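PDB 3DWA: subtilase cytotoxin, subunit B, which assembles into the B pentamer of an AB5 toxin and probably delivers it to cells by recognising surface glycans that include a non-human sugar. Local coordinates for residues E1-D5 with S51-A55; A6-M10 with I76-P80; G13-F19 with C31-S37; K27-I32 with S43-N49; L60-A64 with L97-S101. Residue numbers count along the deposited sequence, not the author numbering.

Contact 1: E1-D5 with S51-A55; sequences EWTGD and SVWGA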
# COMPACT_ATOMS: atom_id res chain seq x y z
N GLU C 1 19.58 -18.71 -7.62
CA GLU C 1 18.93 -18.98 -6.30
C GLU C 1 17.43 -19.17 -6.49
O GLU C 1 16.82 -18.68 -7.45
CB GLU C 1 19.29 -17.88 -5.26
CG GLU C 1 18.29 -16.65 -5.15
CD GLU C 1 18.15 -15.82 -6.43
OE1 GLU C 1 17.29 -14.92 -6.47
OE2 GLU C 1 18.92 -16.02 -7.40
N TRP C 2 16.82 -19.94 -5.60
CA TRP C 2 15.40 -20.02 -5.62
C TRP C 2 14.96 -20.39 -4.22
O TRP C 2 15.57 -21.25 -3.58
CB TRP C 2 14.91 -21.03 -6.66
CG TRP C 2 13.42 -21.31 -6.63
CD1 TRP C 2 12.42 -20.39 -6.47
CD2 TRP C 2 12.78 -22.57 -6.79
NE1 TRP C 2 11.21 -21.01 -6.51
CE2 TRP C 2 11.40 -22.34 -6.70
CE3 TRP C 2 13.26 -23.88 -6.97
CZ2 TRP C 2 10.46 -23.37 -6.79
CZ3 TRP C 2 12.32 -24.91 -7.07
CH2 TRP C 2 10.95 -24.65 -6.98
N THR C 3 13.92 -19.70 -3.75
CA THR C 3 13.18 -20.05 -2.57
C THR C 3 12.99 -21.56 -2.40
O THR C 3 13.14 -22.06 -1.30
CB THR C 3 11.78 -19.37 -2.58
OG1 THR C 3 11.96 -17.95 -2.46
CG2 THR C 3 10.89 -19.88 -1.44
N GLY C 4 12.67 -22.28 -3.49
CA GLY C 4 12.45 -23.71 -3.43
C GLY C 4 13.64 -24.64 -3.63
O GLY C 4 13.45 -25.85 -3.83
N ASP C 5 14.85 -24.08 -3.62
CA ASP C 5 16.08 -24.90 -3.64
C ASP C 5 16.05 -25.97 -2.52
O ASP C 5 15.56 -25.69 -1.41
CB ASP C 5 17.33 -24.01 -3.43
CG ASP C 5 17.68 -23.14 -4.67
OD1 ASP C 5 17.19 -23.43 -5.79
OD2 ASP C 5 18.43 -22.13 -4.51
N SER C 51 22.56 -8.37 -0.19
CA SER C 51 23.04 -9.43 -1.05
C SER C 51 21.89 -10.02 -1.88
O SER C 51 21.16 -9.29 -2.54
CB SER C 51 23.75 -10.51 -0.20
OG SER C 51 24.32 -11.55 -1.00
N VAL C 52 21.75 -11.34 -1.86
CA VAL C 52 21.02 -12.08 -2.90
C VAL C 52 19.47 -12.11 -2.74
O VAL C 52 18.76 -12.15 -3.73
CB VAL C 52 21.70 -13.46 -3.15
CG1 VAL C 52 22.64 -13.83 -1.97
CG2 VAL C 52 20.71 -14.58 -3.42
N TRP C 53 18.97 -12.03 -1.50
CA TRP C 53 17.51 -11.98 -1.25
C TRP C 53 16.89 -10.55 -1.12
O TRP C 53 15.69 -10.41 -0.83
CB TRP C 53 17.15 -12.84 -0.03
CG TRP C 53 17.71 -14.21 -0.14
CD1 TRP C 53 18.81 -14.70 0.53
CD2 TRP C 53 17.24 -15.27 -0.98
NE1 TRP C 53 19.04 -16.02 0.18
CE2 TRP C 53 18.09 -16.39 -0.74
CE3 TRP C 53 16.17 -15.41 -1.86
CZ2 TRP C 53 17.90 -17.62 -1.38
CZ3 TRP C 53 15.99 -16.64 -2.50
CH2 TRP C 53 16.83 -17.73 -2.24
N GLY C 54 17.71 -9.52 -1.36
CA GLY C 54 17.28 -8.12 -1.27
C GLY C 54 16.12 -7.64 -2.15
O GLY C 54 15.35 -6.75 -1.76
N ALA C 55 15.98 -8.26 -3.32
CA ALA C 55 14.95 -7.92 -4.29
C ALA C 55 13.52 -8.29 -3.85
O ALA C 55 12.54 -7.78 -4.39
CB ALA C 55 15.28 -8.57 -5.68
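This is a buried loop-to-loop packing contact in an OB-fold toxin B subunit: the N-terminal residues of the chain lie against the indole of Trp53, which sits in the connection between strand 41-47 and helix 57-70. The main piece is a CH-pi interaction. Glu1 CG stands over one face of the Trp53 six-membered ring, 3.8 Å from its centroid and 3.4 Å from Trp53 CH2. Glu1 CG is also 3.6 Å from Val52 CG2, so the aliphatic part of the glutamate fills the gap between valine and indole. Its carboxylate is occupied elsewhere, with Gln23 and Asn26 of a neighbouring subunit, and Trp53 NE1 bonds to Glu79. Beyond Glu1 the backbone runs past the edge of the indole, with Trp2 C 3.8 Å from Trp53 CH2. It then folds into a type I turn from Trp2 to Asp5, closed by Asp5 N to Trp2 O at 2.9 Å and by Trp2 N to Asp5 OD2, also 2.9 Å. Trp2 itself points away from Trp53, and its NE1 reaches Tyr29 of that neighbouring subunit, so the turn faces a subunit interface. At the ring edge, near its plane, Thr3 N sits 3.8 Å from Trp53 CH2.

Contact 2: A6-M10 with I76-P80; sequences ARDGM and IYYEP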
# COMPACT_ATOMS: atom_id res chain seq x y z
N ALA C 6 16.57 -27.17 -2.80
CA ALA C 6 16.67 -28.22 -1.78
C ALA C 6 17.82 -27.89 -0.82
O ALA C 6 18.96 -28.37 -0.99
CB ALA C 6 16.83 -29.63 -2.46
N ARG C 7 17.54 -27.03 0.17
CA ARG C 7 18.54 -26.46 1.08
C ARG C 7 17.83 -26.14 2.37
O ARG C 7 16.62 -26.16 2.40
CB ARG C 7 19.16 -25.16 0.51
CG ARG C 7 20.15 -25.35 -0.65
CD ARG C 7 20.34 -24.06 -1.45
NE ARG C 7 20.92 -22.98 -0.62
CZ ARG C 7 22.20 -22.91 -0.25
NH1 ARG C 7 23.07 -23.85 -0.63
NH2 ARG C 7 22.62 -21.90 0.50
N ASP C 8 18.57 -25.85 3.43
CA ASP C 8 17.99 -25.34 4.68
C ASP C 8 17.41 -23.93 4.40
O ASP C 8 18.11 -23.07 3.82
CB ASP C 8 19.05 -25.20 5.78
CG ASP C 8 19.54 -26.55 6.34
OD1 ASP C 8 18.82 -27.59 6.24
OD2 ASP C 8 20.67 -26.54 6.91
N GLY C 9 16.16 -23.64 4.79
CA GLY C 9 15.23 -24.51 5.49
C GLY C 9 13.84 -23.89 5.39
O GLY C 9 13.65 -22.83 4.77
N MSE C 10 12.88 -24.50 6.05
CA MSE C 10 11.55 -23.91 6.13
C MSE C 10 10.94 -24.34 7.45
O MSE C 10 11.39 -25.32 8.03
CB MSE C 10 10.69 -24.41 4.98
CG MSE C 10 10.63 -25.90 4.94
SE MSE C 10 9.52 -26.41 3.49
CE MSE C 10 9.32 -28.32 3.81
N ILE C 76 7.36 -20.30 6.75
CA ILE C 76 8.46 -19.37 6.62
C ILE C 76 9.59 -20.10 5.93
O ILE C 76 10.01 -21.17 6.39
CB ILE C 76 8.93 -18.81 8.03
CG1 ILE C 76 8.08 -17.58 8.43
CG2 ILE C 76 10.32 -18.23 7.98
CD1 ILE C 76 6.66 -17.85 8.67
N TYR C 77 10.07 -19.54 4.82
CA TYR C 77 11.26 -20.02 4.11
C TYR C 77 12.44 -19.14 4.43
O TYR C 77 12.35 -17.91 4.30
CB TYR C 77 11.06 -19.91 2.62
CG TYR C 77 10.01 -20.78 2.03
CD1 TYR C 77 10.32 -22.04 1.52
CD2 TYR C 77 8.69 -20.33 1.94
CE1 TYR C 77 9.30 -22.83 0.92
CE2 TYR C 77 7.70 -21.10 1.36
CZ TYR C 77 8.02 -22.34 0.84
OH TYR C 77 7.02 -23.09 0.29
N TYR C 78 13.56 -19.75 4.83
CA TYR C 78 14.68 -18.98 5.33
C TYR C 78 16.03 -19.54 4.82
O TYR C 78 16.12 -20.69 4.42
CB TYR C 78 14.64 -18.91 6.88
CG TYR C 78 14.99 -20.25 7.55
CD1 TYR C 78 16.28 -20.52 7.95
CD2 TYR C 78 14.03 -21.24 7.71
CE1 TYR C 78 16.63 -21.75 8.53
CE2 TYR C 78 14.35 -22.48 8.29
CZ TYR C 78 15.66 -22.72 8.68
OH TYR C 78 16.00 -23.92 9.26
N GLU C 79 17.05 -18.71 4.87
CA GLU C 79 18.40 -19.17 4.61
C GLU C 79 19.31 -18.78 5.77
O GLU C 79 19.49 -17.61 6.02
CB GLU C 79 18.93 -18.60 3.32
CG GLU C 79 20.38 -18.88 3.18
CD GLU C 79 20.80 -18.99 1.78
OE1 GLU C 79 21.25 -17.96 1.21
OE2 GLU C 79 20.63 -20.11 1.24
N PRO C 80 19.89 -19.78 6.47
CA PRO C 80 20.78 -19.47 7.62
C PRO C 80 22.10 -18.78 7.21
O PRO C 80 22.53 -18.89 6.05
CB PRO C 80 21.08 -20.84 8.25
CG PRO C 80 20.36 -21.90 7.41
CD PRO C 80 19.74 -21.23 6.19
O HOH W 1 14.19 -26.32 8.63
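Arg7 and Glu79 form the strongest polar link, a salt bridge in which Arg7 NH2 donates to Glu79 OE2 at 2.8 Å and an almost straight angle; Arg7 NE adds a weak bond to the same Glu79 OE2 at 3.4 Å. Glu79 OE2 has a second partner in Arg114, so one carboxylate oxygen serves two arginines. Next come two backbone hydrogen bonds that start an antiparallel pairing at the edge of the OB-fold sheet: Gly9 N to Tyr78 O at 3.0 Å and Tyr78 N to Gly9 O at 3.1 Å. The pairing goes on as Met10 with Tyr77, a non-hydrogen-bonded pair whose CA atoms are 4.4 Å apart, with Met10 CA only 3.2 Å from Ile76 O.

The peptide bond between Asp8 and Gly9 is cis. Tyr78, with chi1 in p, lays its ring face over Gly9 N, and a CB on Gly9 would clash with Tyr78 OH, so only glycine fits comfortably here. On the sheet face shared by Met10 and Tyr77, the selenomethionine Met10 makes an oblique Met-aromatic contact, SE to the Tyr77 ring centroid 5.3 Å. Further out, Asp8 CB packs on Pro80 CG at 3.9 Å. One water closes the far side, donating to Met10 O at 3.0 Å and hydrogen-bonded to Tyr78 OH at 3.1 Å.

Contact 3: G13-F19 with C31-S37; sequences GVVITQF and CIEGKQS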
# COMPACT_ATOMS: atom_id res chain seq x y z
N GLY C 13 3.45 -24.21 9.41
CA GLY C 13 2.43 -23.94 10.45
C GLY C 13 2.86 -22.96 11.56
O GLY C 13 2.53 -23.15 12.76
N VAL C 14 3.59 -21.94 11.16
CA VAL C 14 4.09 -20.91 12.02
C VAL C 14 3.11 -19.75 12.12
O VAL C 14 2.57 -19.29 11.09
CB VAL C 14 5.44 -20.42 11.40
CG1 VAL C 14 6.02 -19.19 12.07
CG2 VAL C 14 6.42 -21.59 11.38
N VAL C 15 2.87 -19.23 13.32
CA VAL C 15 2.06 -18.02 13.49
C VAL C 15 3.07 -16.90 13.75
O VAL C 15 3.93 -17.02 14.64
CB VAL C 15 1.01 -18.17 14.65
CG1 VAL C 15 0.40 -16.81 15.01
CG2 VAL C 15 -0.08 -19.19 14.30
N ILE C 16 3.03 -15.85 12.90
CA ILE C 16 3.96 -14.71 13.07
C ILE C 16 3.46 -13.91 14.25
O ILE C 16 2.37 -13.38 14.23
CB ILE C 16 4.11 -13.79 11.78
CG1 ILE C 16 4.65 -14.60 10.59
CG2 ILE C 16 4.99 -12.50 12.09
CD1 ILE C 16 4.56 -13.88 9.16
N THR C 17 4.27 -13.83 15.29
CA THR C 17 3.86 -13.26 16.57
C THR C 17 4.58 -11.95 16.93
O THR C 17 4.09 -11.20 17.76
CB THR C 17 4.11 -14.29 17.72
OG1 THR C 17 5.49 -14.70 17.71
CG2 THR C 17 3.26 -15.55 17.50
N GLN C 18 5.73 -11.69 16.32
CA GLN C 18 6.48 -10.43 16.63
C GLN C 18 7.03 -9.82 15.34
O GLN C 18 7.33 -10.53 14.38
CB GLN C 18 7.65 -10.64 17.62
CG GLN C 18 7.33 -11.32 18.98
CD GLN C 18 6.40 -10.49 19.86
OE1 GLN C 18 6.52 -9.25 19.96
NE2 GLN C 18 5.45 -11.17 20.49
N PHE C 19 7.17 -8.51 15.36
CA PHE C 19 7.56 -7.75 14.16
C PHE C 19 8.52 -6.61 14.61
O PHE C 19 8.23 -5.92 15.55
CB PHE C 19 6.30 -7.18 13.52
CG PHE C 19 6.37 -7.11 12.03
CD1 PHE C 19 5.70 -8.04 11.26
CD2 PHE C 19 7.12 -6.11 11.39
CE1 PHE C 19 5.76 -7.99 9.86
CE2 PHE C 19 7.18 -6.03 10.01
CZ PHE C 19 6.49 -6.97 9.24
N CYS C 31 12.39 -7.83 10.71
CA CYS C 31 12.63 -9.16 11.22
C CYS C 31 11.29 -9.60 11.79
O CYS C 31 10.58 -8.80 12.38
CB CYS C 31 13.76 -9.13 12.29
SG CYS C 31 14.32 -10.82 12.84
N ILE C 32 10.91 -10.85 11.55
CA ILE C 32 9.71 -11.41 12.19
C ILE C 32 10.09 -12.53 13.16
O ILE C 32 11.12 -13.14 13.00
CB ILE C 32 8.72 -11.96 11.15
CG1 ILE C 32 9.43 -12.95 10.23
CG2 ILE C 32 8.09 -10.82 10.34
CD1 ILE C 32 8.53 -13.60 9.21
N GLU C 33 9.25 -12.77 14.16
CA GLU C 33 9.39 -13.98 14.95
C GLU C 33 8.08 -14.73 14.83
O GLU C 33 7.01 -14.13 14.75
CB GLU C 33 9.74 -13.67 16.40
CG GLU C 33 9.93 -14.91 17.31
CD GLU C 33 9.33 -14.67 18.70
OE1 GLU C 33 9.71 -13.66 19.36
OE2 GLU C 33 8.45 -15.46 19.12
N GLY C 34 8.16 -16.05 14.70
CA GLY C 34 6.96 -16.85 14.67
C GLY C 34 7.10 -18.04 15.59
O GLY C 34 8.21 -18.40 15.95
N LYS C 35 5.97 -18.64 15.98
CA LYS C 35 5.93 -19.84 16.83
C LYS C 35 5.27 -21.01 16.09
O LYS C 35 4.17 -20.90 15.55
CB LYS C 35 5.08 -19.59 18.08
CG LYS C 35 5.58 -18.60 19.10
CD LYS C 35 6.56 -19.23 20.04
CE LYS C 35 7.02 -18.17 21.02
NZ LYS C 35 8.32 -18.57 21.65
N GLN C 36 5.92 -22.15 16.12
CA GLN C 36 5.30 -23.39 15.67
C GLN C 36 4.37 -23.95 16.73
O GLN C 36 4.30 -23.37 17.82
CB GLN C 36 6.38 -24.40 15.28
CG GLN C 36 7.23 -23.86 14.16
CD GLN C 36 8.13 -24.88 13.55
OE1 GLN C 36 9.30 -24.98 13.93
NE2 GLN C 36 7.62 -25.63 12.59
N SER C 37 3.70 -25.07 16.43
CA SER C 37 2.69 -25.72 17.32
C SER C 37 2.92 -25.61 18.83
O SER C 37 1.95 -25.47 19.58
CB SER C 37 2.21 -27.05 16.80
OG SER C 37 1.40 -26.73 15.67
O HOH W 2 3.75 -25.69 13.69
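A classic beta bulge interrupts the first hairpin of the OB-fold barrel, strands 14-24 and 27-35. Thr17 and Gln18 both face Glu33: Glu33 O accepts from Thr17 N at 2.8 Å and from Gln18 N at 3.2 Å; Glu33 N returns a bond to Gln18 O at 3.0 Å. Before the bulge the ladder is regular, with Val15 N to Lys35 O at 3.1 Å and Lys35 N to Val15 O at 2.9 Å. Gly34 has no side chain, which allows Ile16 CA and Gly34 CA to approach to 4.0 Å; a CB there would collide with Val14 CG1.

Ile16, Phe19 and Ile32 share the face turned to helix 57-70: Ile16 CG2 lies 3.9 Å from Ile32 CB, and Phe19 CE1 is 3.7 Å from Ile32 CG2. On the other face Gln18 bonds to Thr102 of a neighbouring subunit. The extra residue lets Thr17 slip out of step, and the strand axes run at 136°. Strong coiling of long, bulged strands is typical of the five-stranded OB barrel.

Contact 4: K27-I32 with S43-N49; sequences KPYFCI and SACSMKN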
# COMPACT_ATOMS: atom_id res chain seq x y z
N LYS C 27 20.34 0.82 4.95
CA LYS C 27 19.39 -0.14 4.38
C LYS C 27 18.23 -0.43 5.34
O LYS C 27 18.48 -0.89 6.46
CB LYS C 27 20.11 -1.46 4.07
CG LYS C 27 20.54 -1.58 2.63
CD LYS C 27 22.06 -1.59 2.45
CE LYS C 27 22.41 -1.30 0.98
NZ LYS C 27 21.49 -0.22 0.40
N PRO C 28 16.96 -0.19 4.92
CA PRO C 28 15.88 -0.61 5.78
C PRO C 28 15.86 -2.15 5.91
O PRO C 28 16.19 -2.84 4.95
CB PRO C 28 14.63 -0.15 5.01
CG PRO C 28 15.07 -0.10 3.59
CD PRO C 28 16.46 0.43 3.68
N TYR C 29 15.48 -2.67 7.08
CA TYR C 29 15.23 -4.13 7.24
C TYR C 29 14.02 -4.36 8.15
O TYR C 29 13.56 -3.43 8.82
CB TYR C 29 16.45 -4.89 7.82
CG TYR C 29 16.68 -4.59 9.28
CD1 TYR C 29 16.04 -5.32 10.30
CD2 TYR C 29 17.54 -3.59 9.64
CE1 TYR C 29 16.23 -5.01 11.65
CE2 TYR C 29 17.76 -3.27 10.96
CZ TYR C 29 17.11 -3.99 11.96
OH TYR C 29 17.33 -3.63 13.25
N PHE C 30 13.48 -5.58 8.13
CA PHE C 30 12.50 -5.98 9.14
C PHE C 30 12.84 -7.43 9.53
O PHE C 30 13.51 -8.15 8.78
CB PHE C 30 11.02 -5.81 8.64
CG PHE C 30 10.57 -6.87 7.66
CD1 PHE C 30 9.89 -8.00 8.11
CD2 PHE C 30 10.82 -6.73 6.28
CE1 PHE C 30 9.51 -9.02 7.21
CE2 PHE C 30 10.45 -7.72 5.39
CZ PHE C 30 9.77 -8.87 5.85
N CYS C 31 12.39 -7.83 10.71
CA CYS C 31 12.63 -9.16 11.22
C CYS C 31 11.29 -9.60 11.79
O CYS C 31 10.58 -8.80 12.38
CB CYS C 31 13.76 -9.13 12.29
SG CYS C 31 14.32 -10.82 12.84
N ILE C 32 10.91 -10.85 11.55
CA ILE C 32 9.71 -11.41 12.19
C ILE C 32 10.09 -12.53 13.16
O ILE C 32 11.12 -13.14 13.00
CB ILE C 32 8.72 -11.96 11.15
CG1 ILE C 32 9.43 -12.95 10.23
CG2 ILE C 32 8.09 -10.82 10.34
CD1 ILE C 32 8.53 -13.60 9.21
N SER C 43 13.08 -17.10 13.68
CA SER C 43 13.23 -15.69 13.35
C SER C 43 13.89 -15.67 11.98
O SER C 43 14.65 -16.56 11.63
CB SER C 43 14.16 -14.95 14.33
OG SER C 43 13.71 -15.00 15.68
N ALA C 44 13.56 -14.64 11.22
CA ALA C 44 14.14 -14.41 9.92
C ALA C 44 13.98 -12.92 9.59
O ALA C 44 12.94 -12.35 9.89
CB ALA C 44 13.41 -15.29 8.88
N CYS C 45 15.01 -12.30 8.99
CA CYS C 45 14.99 -10.91 8.56
C CYS C 45 15.11 -10.73 7.03
O CYS C 45 15.77 -11.51 6.37
CB CYS C 45 16.14 -10.10 9.19
SG CYS C 45 16.30 -10.34 10.96
N SER C 46 14.50 -9.67 6.49
CA SER C 46 14.74 -9.27 5.11
C SER C 46 15.34 -7.85 5.14
O SER C 46 14.88 -6.98 5.90
CB SER C 46 13.44 -9.33 4.30
OG SER C 46 13.60 -8.85 2.96
N MSE C 47 16.36 -7.63 4.33
CA MSE C 47 16.99 -6.34 4.18
C MSE C 47 16.88 -5.86 2.74
O MSE C 47 17.08 -6.65 1.80
CB MSE C 47 18.45 -6.41 4.58
CG MSE C 47 19.21 -5.08 4.44
SE MSE C 47 20.91 -5.36 5.37
CE MSE C 47 20.25 -6.38 6.95
N LYS C 48 16.55 -4.59 2.57
CA LYS C 48 16.35 -4.02 1.24
C LYS C 48 17.71 -3.80 0.55
O LYS C 48 18.64 -3.32 1.18
CB LYS C 48 15.59 -2.70 1.35
CG LYS C 48 15.05 -2.16 0.05
CD LYS C 48 14.36 -0.83 0.31
CE LYS C 48 13.83 -0.13 -0.94
NZ LYS C 48 13.45 1.31 -0.58
N ASN C 49 17.79 -4.14 -0.73
CA ASN C 49 19.05 -4.05 -1.51
C ASN C 49 20.26 -4.79 -0.90
O ASN C 49 21.41 -4.47 -1.21
CB ASN C 49 19.45 -2.58 -1.76
CG ASN C 49 18.32 -1.74 -2.38
OD1 ASN C 49 18.07 -0.59 -1.95
ND2 ASN C 49 17.64 -2.30 -3.38
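Lys27, Ser46 and Lys48 lose the most surface here, and they mark out two different zones of the strand pair. At the open end, Lys27 stretches along the last residues of the other segment: its CB meets Met47 CG at 3.7 Å, its CG lies 3.0 Å from Lys48 O, and Lys27 NZ comes to 3.8 Å from Asn49 CB. Lys48 has an extended side chain whose CD packs on Pro28 CG at 3.4 Å, while Lys48 N gives a nearly linear 3.0 Å hydrogen bond to Pro28 O.

Ser46 sits in the middle of the ladder. Its N donates to Phe30 O at 2.9 Å, its O accepts from Phe30 N at 3.0 Å, and Ser46 CB rests 3.6 Å from Phe30 CE2, on the face where helix 57-70 closes over the sheet. The two strands, 27-35 and 41-47, form the second hairpin of the OB-fold barrel, antiparallel with axes at 163°. On the opposite face Cys31 and Cys45 make a non-hydrogen-bonded pair, CA atoms 4.0 Å apart. They are a known disulfide of this protein, yet Cys31 SG and Cys45 SG stand 2.8 Å apart in this chain, longer than a normal disulfide bond. Beside them on this face, Tyr29 CB packs on Met47 CB at 4.1 Å, and Tyr29 OH reaches Trp2 of a neighbouring subunit.

Contact 5: L60-A64 with L97-S101; sequences LYNQA and LVGLS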
# COMPACT_ATOMS: atom_id res chain seq x y z
N LEU C 60 7.96 -9.29 0.60
CA LEU C 60 8.06 -9.99 1.86
C LEU C 60 7.52 -9.15 3.01
O LEU C 60 6.78 -9.66 3.84
CB LEU C 60 9.50 -10.43 2.13
CG LEU C 60 10.00 -11.60 1.25
CD1 LEU C 60 11.42 -11.77 1.62
CD2 LEU C 60 9.23 -12.89 1.43
N TYR C 61 7.89 -7.87 3.03
CA TYR C 61 7.40 -6.96 4.03
C TYR C 61 5.87 -6.90 4.08
O TYR C 61 5.30 -7.02 5.15
CB TYR C 61 7.98 -5.55 3.85
CG TYR C 61 7.33 -4.59 4.81
CD1 TYR C 61 7.68 -4.59 6.13
CD2 TYR C 61 6.30 -3.74 4.39
CE1 TYR C 61 7.06 -3.74 7.03
CE2 TYR C 61 5.67 -2.87 5.27
CZ TYR C 61 6.07 -2.88 6.61
OH TYR C 61 5.51 -2.04 7.51
N ASN C 62 5.23 -6.67 2.91
CA ASN C 62 3.81 -6.53 2.81
C ASN C 62 3.15 -7.84 3.17
O ASN C 62 2.14 -7.84 3.88
CB ASN C 62 3.38 -6.11 1.37
CG ASN C 62 3.16 -4.57 1.21
OD1 ASN C 62 3.71 -3.72 1.94
ND2 ASN C 62 2.32 -4.22 0.22
N GLN C 63 3.67 -8.95 2.63
CA GLN C 63 3.14 -10.27 2.94
C GLN C 63 3.24 -10.67 4.44
O GLN C 63 2.26 -11.13 5.05
CB GLN C 63 3.75 -11.33 2.01
CG GLN C 63 2.92 -12.58 1.89
CD GLN C 63 1.56 -12.30 1.29
OE1 GLN C 63 0.53 -12.61 1.87
NE2 GLN C 63 1.56 -11.67 0.15
N ALA C 64 4.42 -10.49 5.02
CA ALA C 64 4.64 -10.77 6.46
C ALA C 64 3.74 -9.93 7.39
O ALA C 64 3.20 -10.43 8.39
CB ALA C 64 6.09 -10.60 6.82
N LEU C 97 14.93 -14.12 5.37
CA LEU C 97 13.59 -14.51 4.92
C LEU C 97 13.58 -14.57 3.40
O LEU C 97 13.95 -13.60 2.72
CB LEU C 97 12.56 -13.47 5.42
CG LEU C 97 11.08 -13.80 5.16
CD1 LEU C 97 10.69 -15.21 5.62
CD2 LEU C 97 10.14 -12.69 5.72
N VAL C 98 13.14 -15.68 2.85
CA VAL C 98 13.28 -15.90 1.41
C VAL C 98 11.97 -16.29 0.77
O VAL C 98 11.92 -16.49 -0.45
CB VAL C 98 14.50 -16.88 1.04
CG1 VAL C 98 15.77 -16.44 1.74
CG2 VAL C 98 14.21 -18.39 1.32
N GLY C 99 10.91 -16.34 1.57
CA GLY C 99 9.62 -16.75 1.04
C GLY C 99 8.58 -16.99 2.12
O GLY C 99 8.92 -17.14 3.29
N LEU C 100 7.31 -17.06 1.71
CA LEU C 100 6.17 -17.31 2.65
C LEU C 100 5.07 -18.01 1.88
O LEU C 100 4.92 -17.79 0.66
CB LEU C 100 5.60 -15.98 3.17
CG LEU C 100 6.46 -15.04 4.02
CD1 LEU C 100 5.99 -13.58 4.00
CD2 LEU C 100 6.51 -15.58 5.49
N SER C 101 4.27 -18.83 2.58
CA SER C 101 3.14 -19.50 1.98
C SER C 101 2.01 -19.66 3.00
O SER C 101 2.27 -19.82 4.19
CB SER C 101 3.54 -20.93 1.59
OG SER C 101 4.35 -20.93 0.43
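Three leucines hold the helix against the sheet. Leu60, in the m,t rotamer, points from helix 57-70 at strand 96-102 and splits its methyls: CD1 reaches Leu97 O at 3.3 Å, while CD2 lies 3.8 Å from Gly99 N and 4.2 Å from Leu100 CD1. Both methyls lie against the Leu97 side chain, Leu60 CD1 4.1 Å from Leu97 CG. Leu97 takes t,p and packs on Phe30 and Ile76. Leu100, with chi1 in m and chi2 at 157°, runs its CD1 in beside the next helical turn, 3.7 Å from Gln63 CB, 3.6 Å from Ala64 N and 4.1 Å from Ala64 CB.

Both Leu97 and Leu100 face the helix although three residues apart, because a classic beta bulge at Val98 and Gly99, opposite Tyr77, shifts the alternation by one; Val98 turns away, onto Trp53. The helix and strand axes are 9.2 Å apart at 40°, and aliphatic side chains meet one another and backbone atoms without a hydrogen bond. Leu100 and Ser101 pair with a strand of a neighbouring subunit, extending the sheet. A helix between the third and fourth barrel strands, packed over one end of the core, is the hallmark of the OB fold.

In the fold
Contacts 3 and 4 are successive hairpins that share Cys31 and Ile32, and contact 5 lies over the same core: Phe30 CE2 is 3.4 Å from Tyr61 CA. Cys45 O takes a probable hydrogen bond from Leu97 N at 2.9 Å, which helps to close the barrel, strand 41-47 against strand 96-102. Contact 2 joins contact 5 through Tyr77 O and Val98 N at 2.8 Å. Contact 1 fills in beside them, with Thr3 OG1 2.5 Å from Val98 O; its centre is about 21 Å from that of contact 3, across the chain. Contacts 1, 2 and 5 meet one neighbouring subunit; contacts 3 and 4, and Tyr61 of contact 5, meet another.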